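Local atomic coordinates of probable LRR receptor-like serine/threonine-protein kinase At4g26540 (Arabidopsis thaliana, PDB entry 5HZ0), a protein that acts as a cell-surface receptor for RGF peptide hormones, which maintain the root stem cell niche, and pairs with SERK co-receptors once the peptide is bound. Residues A[135-146]-A[159-170]; A[291-301]-A[314-325]. The protein carries 5 engineered substitutions. All coordinates share one frame; numbering follows the deposited sequence.

Both contacts join one leucine-rich repeat of the extracellular domain to the next, but at different places on the coil. Contact 1 (135-146 with 159-170) pairs two parallel strands and the turns that follow them, on the face that takes the bound peptide; contact 2 (291-301 with 314-325) stacks the loops and 3-10 turns that lead from one strand to the next. Each is partly buried, with leucines or isoleucines facing inward and a mix of polar and apolar residues at the edges. Backbone hydrogen bonds dominate contact 1, whereas contact 2 has two bonds to a single carbonyl and otherwise rests on van der Waals packing. Their centres lie about 39 Å apart, and they share no element.

Contact 1 (A[135-146]-A[159-170]); sequences LQVLRAGGNKNL and NLVMLGLAETSL
Strands 137-139 and 162-164 of adjacent leucine-rich repeats pair in parallel on the peptide-binding face; their axes come within 4.9 Å at 12°, and the pairing continues into the turns with a shifting register, Val137 lying opposite Met162 but Leu146 opposite Ser169, with the type I turn Asn143-Leu146 falling where it slips. Gln136 O opens the pairing by accepting from two donors: Val161 N lies in its carbonyl plane on a lone pair, at 2.8 Å, and Met162 N is tilted 20° from that plane. Leu138 N then bonds to Met162 O, and Leu138 O receives Gly164 N. This is the repeating parallel strand of a leucine-rich-repeat solenoid, with alternate side chains facing its core and its surface. Toward the solenoid core Leu138 and Leu163 lie alongside each other, pointing the same way, CD2 of the first 3.6 Å from CD1 of the second. On the peptide-facing side, Met162 has CG anti to the backbone N (chi1 174°) and a bend at chi2, which brings Met162 CE to 3.9 Å from Arg139 CG and oblique to the guanidinium. Arg139 NE is hydrogen-bonded to a modified side chain of the bound peptide, and Glu167 OE2 to the peptide backbone; both residues belong to the peptide-recognition motifs. Past the strands, Gly142 N reaches Ala166 O at 2.7 Å. Farther on, Ser169 N bonds to Leu146 O at 2.8 Å, and Leu146 CD1 rests 3.8 Å from Leu170 CD1.

Contact 2 (A[291-301]-A[314-325]); sequences SGTIPEELTNC and ITGEIPSLMSNL
Gly292 and Thr315 bring the two backbones together at one end, Thr315 N donating to Gly292 O at 2.7 Å with an N-H...O angle of 150°, while farther along the 3-10 segments 296-300 and 320-324 face each other with Thr299 and Met322 CA atoms 5.5 Å apart. The same carbonyl oxygen takes a second bond from Thr315 OG1, at 3.1 Å; this hydroxyl stands above the carbonyl plane, 71° out of it. With chi1 at 46°, OG1 sits between the backbone N and the carbonyl carbon, which places it beside its own N-H, and both donors meet one acceptor. A valine here lacks the hydroxyl and would probably leave Gly292 O with the backbone N-H as its one donor from this residue, and the side chain without the bond that fixes its rotation. Deeper in, Ile294 CG1 lies 4.0 Å from Ile314 CG2, the two side chains crossing at about a right angle, and Ile294 CD1 meets the Pro319 ring at CD. Thr299 lies against the turn of Leu321: its CB is 3.3 Å from Leu321 O, and its OG1 touches Leu321 CB at 3.5 Å. At the exposed rim Glu296 OE1 comes 3.8 Å from Leu321 CD1. These are successive loops on the side of the leucine-rich-repeat solenoid away from its long strand array, and a weak hydrogen bond from Thr339 OG1 to Gly316 O repeats the arrangement one repeat on. Directional bonding is thus concentrated at Gly292 O, so beyond that end the fit depends mainly on the shapes of Ile294, Pro319, Thr299, Leu321 and Leu325.

Contact 1 (A[135-146]-A[159-170])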
loop_
_atom_site.group_PDB
_atom_site.type_symbol
_atom_site.label_atom_id
_atom_site.label_comp_id
_atom_site.label_asym_id
_atom_site.label_seq_id
_atom_site.Cartn_x
_atom_site.Cartn_y
_atom_site.Cartn_z
ATOM N N LEU A 135 -25.654 -28.254 10.912
ATOM C CA LEU A 135 -24.397 -27.596 10.584
ATOM C C LEU A 135 -24.442 -26.140 11.025
ATOM O O LEU A 135 -25.403 -25.424 10.769
ATOM C CB LEU A 135 -24.086 -27.696 9.096
ATOM C CG LEU A 135 -22.656 -27.304 8.718
ATOM C CD1 LEU A 135 -21.678 -28.203 9.485
ATOM C CD2 LEU A 135 -22.454 -27.408 7.208
ATOM N N GLN A 136 -23.389 -25.725 11.706
ATOM C CA GLN A 136 -23.286 -24.386 12.280
ATOM C C GLN A 136 -22.131 -23.623 11.637
ATOM O O GLN A 136 -22.290 -22.499 11.189
ATOM C CB GLN A 136 -23.169 -24.451 13.803
ATOM C CG GLN A 136 -24.490 -24.787 14.499
ATOM C CD GLN A 136 -24.354 -24.927 16.031
ATOM O OE1 GLN A 136 -23.586 -24.209 16.664
ATOM N NE2 GLN A 136 -25.106 -25.852 16.613
ATOM N N VAL A 137 -20.949 -24.224 11.691
ATOM C CA VAL A 137 -19.754 -23.671 11.085
ATOM C C VAL A 137 -19.256 -24.551 9.935
ATOM O O VAL A 137 -18.965 -25.732 10.117
ATOM C CB VAL A 137 -18.619 -23.544 12.134
ATOM C CG1 VAL A 137 -17.326 -23.143 11.465
ATOM C CG2 VAL A 137 -18.993 -22.539 13.230
ATOM N N LEU A 138 -19.184 -23.971 8.738
ATOM C CA LEU A 138 -18.499 -24.593 7.627
ATOM C C LEU A 138 -17.455 -23.601 7.168
ATOM O O LEU A 138 -17.789 -22.506 6.727
ATOM C CB LEU A 138 -19.467 -24.945 6.485
ATOM C CG LEU A 138 -18.979 -24.951 5.013
ATOM C CD1 LEU A 138 -17.820 -25.900 4.741
ATOM C CD2 LEU A 138 -20.124 -25.265 4.096
ATOM N N ARG A 139 -16.185 -23.965 7.309
ATOM C CA ARG A 139 -15.120 -23.132 6.782
ATOM C C ARG A 139 -14.210 -23.977 5.921
ATOM O O ARG A 139 -13.467 -24.825 6.434
ATOM C CB ARG A 139 -14.324 -22.538 7.930
ATOM C CG ARG A 139 -15.182 -21.876 8.998
ATOM C CD ARG A 139 -14.328 -21.414 10.153
ATOM N NE ARG A 139 -13.257 -20.555 9.676
ATOM C CZ ARG A 139 -12.140 -20.310 10.346
ATOM N NH1 ARG A 139 -11.213 -19.531 9.810
ATOM N NH2 ARG A 139 -11.939 -20.851 11.536
ATOM N N ALA A 140 -14.339 -23.756 4.609
ATOM C CA ALA A 140 -13.549 -24.392 3.532
ATOM C C ALA A 140 -12.529 -23.509 2.793
ATOM O O ALA A 140 -11.978 -23.929 1.779
ATOM C CB ALA A 140 -14.457 -25.096 2.550
ATOM N N GLY A 141 -12.348 -22.270 3.239
ATOM C CA GLY A 141 -11.469 -21.325 2.569
ATOM C C GLY A 141 -10.006 -21.721 2.504
ATOM O O GLY A 141 -9.576 -22.686 3.121
ATOM N N GLY A 142 -9.220 -20.980 1.735
ATOM C CA GLY A 142 -7.829 -21.355 1.527
ATOM C C GLY A 142 -7.655 -22.722 0.873
ATOM O O GLY A 142 -6.751 -23.486 1.241
ATOM N N ASN A 143 -8.565 -23.045 -0.050
ATOM C CA ASN A 143 -8.358 -24.091 -1.052
ATOM C C ASN A 143 -8.469 -23.422 -2.421
ATOM O O ASN A 143 -9.571 -23.073 -2.847
ATOM C CB ASN A 143 -9.430 -25.173 -0.943
ATOM C CG ASN A 143 -9.357 -25.943 0.360
ATOM O OD1 ASN A 143 -8.507 -26.804 0.522
ATOM N ND2 ASN A 143 -10.261 -25.639 1.295
ATOM N N LYS A 144 -7.351 -23.273 -3.131
ATOM C CA LYS A 144 -7.349 -22.439 -4.336
ATOM C C LYS A 144 -8.223 -22.998 -5.449
ATOM O O LYS A 144 -8.854 -22.242 -6.186
ATOM C CB LYS A 144 -5.929 -22.150 -4.849
ATOM C CG LYS A 144 -5.898 -20.989 -5.848
ATOM C CD LYS A 144 -4.485 -20.601 -6.270
ATOM C CE LYS A 144 -3.767 -21.765 -6.937
ATOM N NZ LYS A 144 -2.439 -21.394 -7.531
ATOM N N ASN A 145 -8.276 -24.321 -5.556
ATOM C CA ASN A 145 -9.062 -24.953 -6.606
ATOM C C ASN A 145 -10.454 -25.433 -6.255
ATOM O O ASN A 145 -11.086 -26.103 -7.068
ATOM C CB ASN A 145 -8.259 -26.051 -7.281
ATOM C CG ASN A 145 -7.073 -25.495 -8.002
ATOM O OD1 ASN A 145 -7.212 -24.566 -8.802
ATOM N ND2 ASN A 145 -5.891 -26.006 -7.687
ATOM N N LEU A 146 -10.917 -25.149 -5.040
ATOM C CA LEU A 146 -12.327 -25.346 -4.735
ATOM C C LEU A 146 -13.061 -24.382 -5.657
ATOM O O LEU A 146 -12.815 -23.175 -5.617
ATOM C CB LEU A 146 -12.603 -25.020 -3.265
ATOM C CG LEU A 146 -13.722 -25.788 -2.564
ATOM C CD1 LEU A 146 -15.077 -25.383 -3.117
ATOM C CD2 LEU A 146 -13.504 -27.286 -2.718
ATOM N N ASN A 159 -29.146 -23.943 10.606
ATOM C CA ASN A 159 -28.395 -23.524 11.783
ATOM C C ASN A 159 -27.062 -22.822 11.558
ATOM O O ASN A 159 -26.366 -22.536 12.514
ATOM C CB ASN A 159 -28.170 -24.729 12.691
ATOM C CG ASN A 159 -29.455 -25.234 13.306
ATOM O OD1 ASN A 159 -30.500 -24.597 13.204
ATOM N ND2 ASN A 159 -29.381 -26.374 13.963
ATOM N N LEU A 160 -26.685 -22.574 10.309
ATOM C CA LEU A 160 -25.391 -21.964 10.029
ATOM C C LEU A 160 -25.273 -20.607 10.695
ATOM O O LEU A 160 -26.181 -19.787 10.625
ATOM C CB LEU A 160 -25.174 -21.779 8.536
ATOM C CG LEU A 160 -24.459 -22.836 7.708
ATOM C CD1 LEU A 160 -24.602 -22.428 6.255
ATOM C CD2 LEU A 160 -23.000 -22.943 8.089
ATOM N N VAL A 161 -24.124 -20.390 11.319
ATOM C CA VAL A 161 -23.735 -19.121 11.917
ATOM C C VAL A 161 -22.560 -18.555 11.127
ATOM O O VAL A 161 -22.468 -17.347 10.924
ATOM C CB VAL A 161 -23.494 -19.186 13.471
ATOM C CG1 VAL A 161 -24.672 -19.882 14.131
ATOM C CG2 VAL A 161 -22.186 -19.879 13.828
ATOM N N MET A 162 -21.595 -19.428 10.853
ATOM C CA MET A 162 -20.334 -19.074 10.230
ATOM C C MET A 162 -20.141 -19.828 8.899
ATOM O O MET A 162 -20.206 -21.054 8.846
ATOM C CB MET A 162 -19.201 -19.383 11.225
ATOM C CG MET A 162 -17.792 -19.216 10.697
ATOM S SD MET A 162 -17.543 -17.674 9.804
ATOM C CE MET A 162 -16.215 -18.167 8.710
ATOM N N LEU A 163 -19.944 -19.086 7.817
ATOM C CA LEU A 163 -19.671 -19.690 6.513
ATOM C C LEU A 163 -18.495 -19.008 5.837
ATOM O O LEU A 163 -18.578 -17.844 5.471
ATOM C CB LEU A 163 -20.891 -19.599 5.598
ATOM C CG LEU A 163 -20.649 -20.116 4.166
ATOM C CD1 LEU A 163 -20.505 -21.637 4.152
ATOM C CD2 LEU A 163 -21.728 -19.667 3.170
ATOM N N GLY A 164 -17.405 -19.723 5.617
ATOM C CA GLY A 164 -16.384 -19.065 4.868
ATOM C C GLY A 164 -15.669 -19.982 3.925
ATOM O O GLY A 164 -15.261 -21.111 4.196
ATOM N N LEU A 165 -15.631 -19.401 2.737
ATOM C CA LEU A 165 -15.090 -19.899 1.493
ATOM C C LEU A 165 -13.954 -19.049 0.932
ATOM O O LEU A 165 -13.803 -19.004 -0.268
ATOM C CB LEU A 165 -16.222 -20.168 0.499
ATOM C CG LEU A 165 -17.166 -21.220 1.104
ATOM C CD1 LEU A 165 -18.543 -21.185 0.476
ATOM C CD2 LEU A 165 -16.545 -22.612 0.985
ATOM N N ALA A 166 -13.349 -18.198 1.747
ATOM C CA ALA A 166 -12.378 -17.224 1.255
ATOM C C ALA A 166 -11.160 -17.843 0.573
ATOM O O ALA A 166 -10.748 -18.944 0.904
ATOM C CB ALA A 166 -11.933 -16.308 2.386
ATOM N N GLU A 167 -10.581 -17.108 -0.373
ATOM C CA GLU A 167 -9.424 -17.581 -1.139
ATOM C C GLU A 167 -9.669 -18.931 -1.794
ATOM O O GLU A 167 -8.862 -19.854 -1.699
ATOM C CB GLU A 167 -8.146 -17.572 -0.307
ATOM C CG GLU A 167 -7.596 -16.183 -0.173
ATOM C CD GLU A 167 -6.285 -16.138 0.556
ATOM O OE1 GLU A 167 -5.464 -17.050 0.346
ATOM O OE2 GLU A 167 -6.077 -15.190 1.348
ATOM N N THR A 168 -10.822 -19.029 -2.440
ATOM C CA THR A 168 -11.150 -20.185 -3.240
ATOM C C THR A 168 -11.436 -19.703 -4.653
ATOM O O THR A 168 -11.389 -18.506 -4.944
ATOM C CB THR A 168 -12.396 -20.910 -2.692
ATOM O OG1 THR A 168 -13.507 -20.012 -2.699
ATOM C CG2 THR A 168 -12.151 -21.401 -1.280
ATOM N N SER A 169 -11.728 -20.642 -5.534
ATOM C CA SER A 169 -12.117 -20.308 -6.891
ATOM C C SER A 169 -13.632 -20.261 -7.091
ATOM O O SER A 169 -14.117 -20.320 -8.218
ATOM C CB SER A 169 -11.390 -21.180 -7.899
ATOM O OG SER A 169 -10.001 -20.905 -7.823
ATOM N N LEU A 170 -14.373 -20.249 -5.986
ATOM C CA LEU A 170 -15.829 -20.148 -6.046
ATOM C C LEU A 170 -16.261 -19.001 -6.940
ATOM O O LEU A 170 -15.788 -17.868 -6.791
ATOM C CB LEU A 170 -16.414 -19.948 -4.655
ATOM C CG LEU A 170 -17.592 -20.877 -4.381
ATOM C CD1 LEU A 170 -17.103 -22.258 -3.983
ATOM C CD2 LEU A 170 -18.472 -20.285 -3.334
#

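Contact 2 (A[291-301]-A[314-325])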
loop_
_atom_site.group_PDB
_atom_site.type_symbol
_atom_site.label_atom_id
_atom_site.label_comp_id
_atom_site.label_asym_id
_atom_site.label_seq_id
_atom_site.Cartn_x
_atom_site.Cartn_y
_atom_site.Cartn_z
ATOM N N SER A 291 -19.911 11.579 -6.133
ATOM C CA SER A 291 -20.028 13.028 -6.311
ATOM C C SER A 291 -20.724 13.642 -5.090
ATOM O O SER A 291 -20.975 12.955 -4.115
ATOM C CB SER A 291 -20.799 13.337 -7.589
ATOM O OG SER A 291 -22.071 12.724 -7.550
ATOM N N GLY A 292 -21.033 14.930 -5.141
ATOM C CA GLY A 292 -21.683 15.598 -4.025
ATOM C C GLY A 292 -20.658 16.253 -3.112
ATOM O O GLY A 292 -19.474 16.328 -3.452
ATOM N N THR A 293 -21.104 16.706 -1.939
ATOM C CA THR A 293 -20.224 17.305 -0.927
ATOM C C THR A 293 -20.161 16.380 0.276
ATOM O O THR A 293 -21.068 15.584 0.488
ATOM C CB THR A 293 -20.778 18.638 -0.399
ATOM O OG1 THR A 293 -22.012 18.396 0.291
ATOM C CG2 THR A 293 -21.020 19.643 -1.513
ATOM N N ILE A 294 -19.102 16.465 1.070
ATOM C CA ILE A 294 -19.098 15.731 2.321
ATOM C C ILE A 294 -20.259 16.279 3.138
ATOM O O ILE A 294 -20.320 17.479 3.388
ATOM C CB ILE A 294 -17.810 15.919 3.108
ATOM C CG1 ILE A 294 -16.603 15.900 2.178
ATOM C CG2 ILE A 294 -17.699 14.828 4.182
ATOM C CD1 ILE A 294 -15.308 16.166 2.863
ATOM N N PRO A 295 -21.222 15.413 3.484
ATOM C CA PRO A 295 -22.393 15.892 4.230
ATOM C C PRO A 295 -22.040 16.193 5.688
ATOM O O PRO A 295 -21.293 15.442 6.307
ATOM C CB PRO A 295 -23.378 14.717 4.130
ATOM C CG PRO A 295 -22.512 13.505 3.905
ATOM C CD PRO A 295 -21.359 14.002 3.068
ATOM N N GLU A 296 -22.584 17.273 6.231
ATOM C CA GLU A 296 -22.254 17.677 7.593
ATOM C C GLU A 296 -22.647 16.637 8.621
ATOM O O GLU A 296 -22.020 16.538 9.667
ATOM C CB GLU A 296 -22.892 19.016 7.933
ATOM C CG GLU A 296 -22.312 20.140 7.121
ATOM C CD GLU A 296 -22.224 21.412 7.897
ATOM O OE1 GLU A 296 -21.145 21.683 8.474
ATOM O OE2 GLU A 296 -23.240 22.133 7.933
ATOM N N GLU A 297 -23.665 15.845 8.302
ATOM C CA GLU A 297 -24.172 14.854 9.236
ATOM C C GLU A 297 -23.137 13.783 9.546
ATOM O O GLU A 297 -23.218 13.129 10.583
ATOM C CB GLU A 297 -25.488 14.252 8.738
ATOM C CG GLU A 297 -25.848 14.725 7.354
ATOM C CD GLU A 297 -26.976 15.729 7.353
ATOM O OE1 GLU A 297 -27.976 15.488 8.052
ATOM O OE2 GLU A 297 -26.863 16.749 6.645
ATOM N N LEU A 298 -22.151 13.638 8.667
ATOM C CA LEU A 298 -21.039 12.705 8.876
ATOM C C LEU A 298 -20.230 13.121 10.102
ATOM O O LEU A 298 -19.630 12.293 10.790
ATOM C CB LEU A 298 -20.114 12.705 7.652
ATOM C CG LEU A 298 -19.764 11.423 6.895
ATOM C CD1 LEU A 298 -18.384 11.577 6.262
ATOM C CD2 LEU A 298 -19.823 10.178 7.761
ATOM N N THR A 299 -20.209 14.419 10.369
ATOM C CA THR A 299 -19.535 14.927 11.557
ATOM C C THR A 299 -20.283 14.552 12.847
ATOM O O THR A 299 -19.767 14.769 13.934
ATOM C CB THR A 299 -19.349 16.450 11.506
ATOM O OG1 THR A 299 -20.628 17.083 11.604
ATOM C CG2 THR A 299 -18.667 16.873 10.201
ATOM N N ASN A 300 -21.480 13.977 12.735
ATOM C CA ASN A 300 -22.127 13.397 13.912
ATOM C C ASN A 300 -21.694 11.964 14.293
ATOM O O ASN A 300 -22.139 11.441 15.324
ATOM C CB ASN A 300 -23.658 13.489 13.827
ATOM C CG ASN A 300 -24.216 14.698 14.583
ATOM O OD1 ASN A 300 -23.473 15.606 14.973
ATOM N ND2 ASN A 300 -25.528 14.712 14.791
ATOM N N CYS A 301 -20.808 11.335 13.512
ATOM C CA CYS A 301 -20.375 9.988 13.885
ATOM C C CYS A 301 -19.149 10.153 14.751
ATOM O O CYS A 301 -18.038 10.284 14.254
ATOM C CB CYS A 301 -19.977 9.191 12.644
ATOM S SG CYS A 301 -21.183 9.119 11.296
ATOM N N ILE A 314 -15.885 14.099 -5.317
ATOM C CA ILE A 314 -16.504 14.955 -4.282
ATOM C C ILE A 314 -16.156 16.443 -4.422
ATOM O O ILE A 314 -14.986 16.811 -4.537
ATOM C CB ILE A 314 -16.169 14.436 -2.896
ATOM C CG1 ILE A 314 -16.501 12.941 -2.841
ATOM C CG2 ILE A 314 -16.877 15.279 -1.785
ATOM C CD1 ILE A 314 -16.021 12.250 -1.588
ATOM N N THR A 315 -17.181 17.286 -4.471
ATOM C CA THR A 315 -16.994 18.729 -4.598
ATOM C C THR A 315 -17.317 19.409 -3.281
ATOM O O THR A 315 -17.784 18.774 -2.359
ATOM C CB THR A 315 -17.970 19.305 -5.633
ATOM O OG1 THR A 315 -19.268 18.760 -5.381
ATOM C CG2 THR A 315 -17.552 18.931 -7.045
ATOM N N GLY A 316 -17.130 20.720 -3.222
ATOM C CA GLY A 316 -17.554 21.489 -2.078
ATOM C C GLY A 316 -16.411 21.768 -1.137
ATOM O O GLY A 316 -15.243 21.528 -1.468
ATOM N N GLU A 317 -16.759 22.273 0.046
ATOM C CA GLU A 317 -15.792 22.590 1.083
ATOM C C GLU A 317 -15.741 21.518 2.165
ATOM O O GLU A 317 -16.744 20.873 2.459
ATOM C CB GLU A 317 -16.125 23.925 1.740
ATOM C CG GLU A 317 -16.043 25.125 0.825
ATOM C CD GLU A 317 -15.911 26.415 1.613
ATOM O OE1 GLU A 317 -16.322 27.479 1.111
ATOM O OE2 GLU A 317 -15.383 26.356 2.743
ATOM N N ILE A 318 -14.563 21.327 2.753
ATOM C CA ILE A 318 -14.427 20.478 3.924
ATOM C C ILE A 318 -15.162 21.143 5.071
ATOM O O ILE A 318 -14.884 22.294 5.404
ATOM C CB ILE A 318 -12.959 20.304 4.303
ATOM C CG1 ILE A 318 -12.178 19.744 3.107
ATOM C CG2 ILE A 318 -12.830 19.402 5.541
ATOM C CD1 ILE A 318 -10.689 19.973 3.195
ATOM N N PRO A 319 -16.124 20.436 5.667
ATOM C CA PRO A 319 -16.947 21.063 6.712
ATOM C C PRO A 319 -16.158 21.380 7.995
ATOM O O PRO A 319 -15.343 20.573 8.432
ATOM C CB PRO A 319 -18.035 20.013 6.985
ATOM C CG PRO A 319 -17.465 18.711 6.485
ATOM C CD PRO A 319 -16.567 19.070 5.335
ATOM N N SER A 320 -16.414 22.539 8.596
ATOM C CA SER A 320 -15.736 22.918 9.840
ATOM C C SER A 320 -16.166 22.051 11.022
ATOM O O SER A 320 -15.364 21.784 11.924
ATOM C CB SER A 320 -15.986 24.380 10.137
ATOM O OG SER A 320 -17.369 24.638 10.022
ATOM N N LEU A 321 -17.403 21.545 10.985
ATOM C CA LEU A 321 -17.922 20.681 12.060
ATOM C C LEU A 321 -17.125 19.391 12.208
ATOM O O LEU A 321 -17.403 18.557 13.062
ATOM C CB LEU A 321 -19.418 20.394 11.916
ATOM C CG LEU A 321 -20.294 21.571 12.345
ATOM C CD1 LEU A 321 -21.783 21.259 12.207
ATOM C CD2 LEU A 321 -19.948 21.992 13.754
ATOM N N MET A 322 -16.149 19.229 11.332
ATOM C CA MET A 322 -15.159 18.177 11.446
ATOM C C MET A 322 -14.493 18.178 12.824
ATOM O O MET A 322 -13.977 17.148 13.274
ATOM C CB MET A 322 -14.101 18.382 10.369
ATOM C CG MET A 322 -13.508 17.109 9.874
ATOM S SD MET A 322 -14.024 16.617 8.216
ATOM C CE MET A 322 -13.009 15.154 8.148
ATOM N N SER A 323 -14.494 19.331 13.494
ATOM C CA SER A 323 -13.977 19.396 14.869
ATOM C C SER A 323 -14.700 18.425 15.815
ATOM O O SER A 323 -14.133 17.970 16.807
ATOM C CB SER A 323 -14.064 20.820 15.407
ATOM O OG SER A 323 -15.198 21.486 14.873
ATOM N N ASN A 324 -15.939 18.077 15.491
ATOM C CA ASN A 324 -16.680 17.123 16.301
ATOM C C ASN A 324 -16.146 15.700 16.287
ATOM O O ASN A 324 -16.424 14.934 17.212
ATOM C CB ASN A 324 -18.163 17.123 15.949
ATOM C CG ASN A 324 -18.926 18.171 16.708
ATOM O OD1 ASN A 324 -19.064 18.086 17.928
ATOM N ND2 ASN A 324 -19.417 19.177 16.000
ATOM N N LEU A 325 -15.363 15.330 15.278
ATOM C CA LEU A 325 -14.862 13.972 15.300
ATOM C C LEU A 325 -13.552 14.043 16.046
ATOM O O LEU A 325 -12.503 14.350 15.472
ATOM C CB LEU A 325 -14.615 13.500 13.879
ATOM C CG LEU A 325 -15.763 13.818 12.926
ATOM C CD1 LEU A 325 -15.299 13.771 11.505
ATOM C CD2 LEU A 325 -16.882 12.825 13.169
#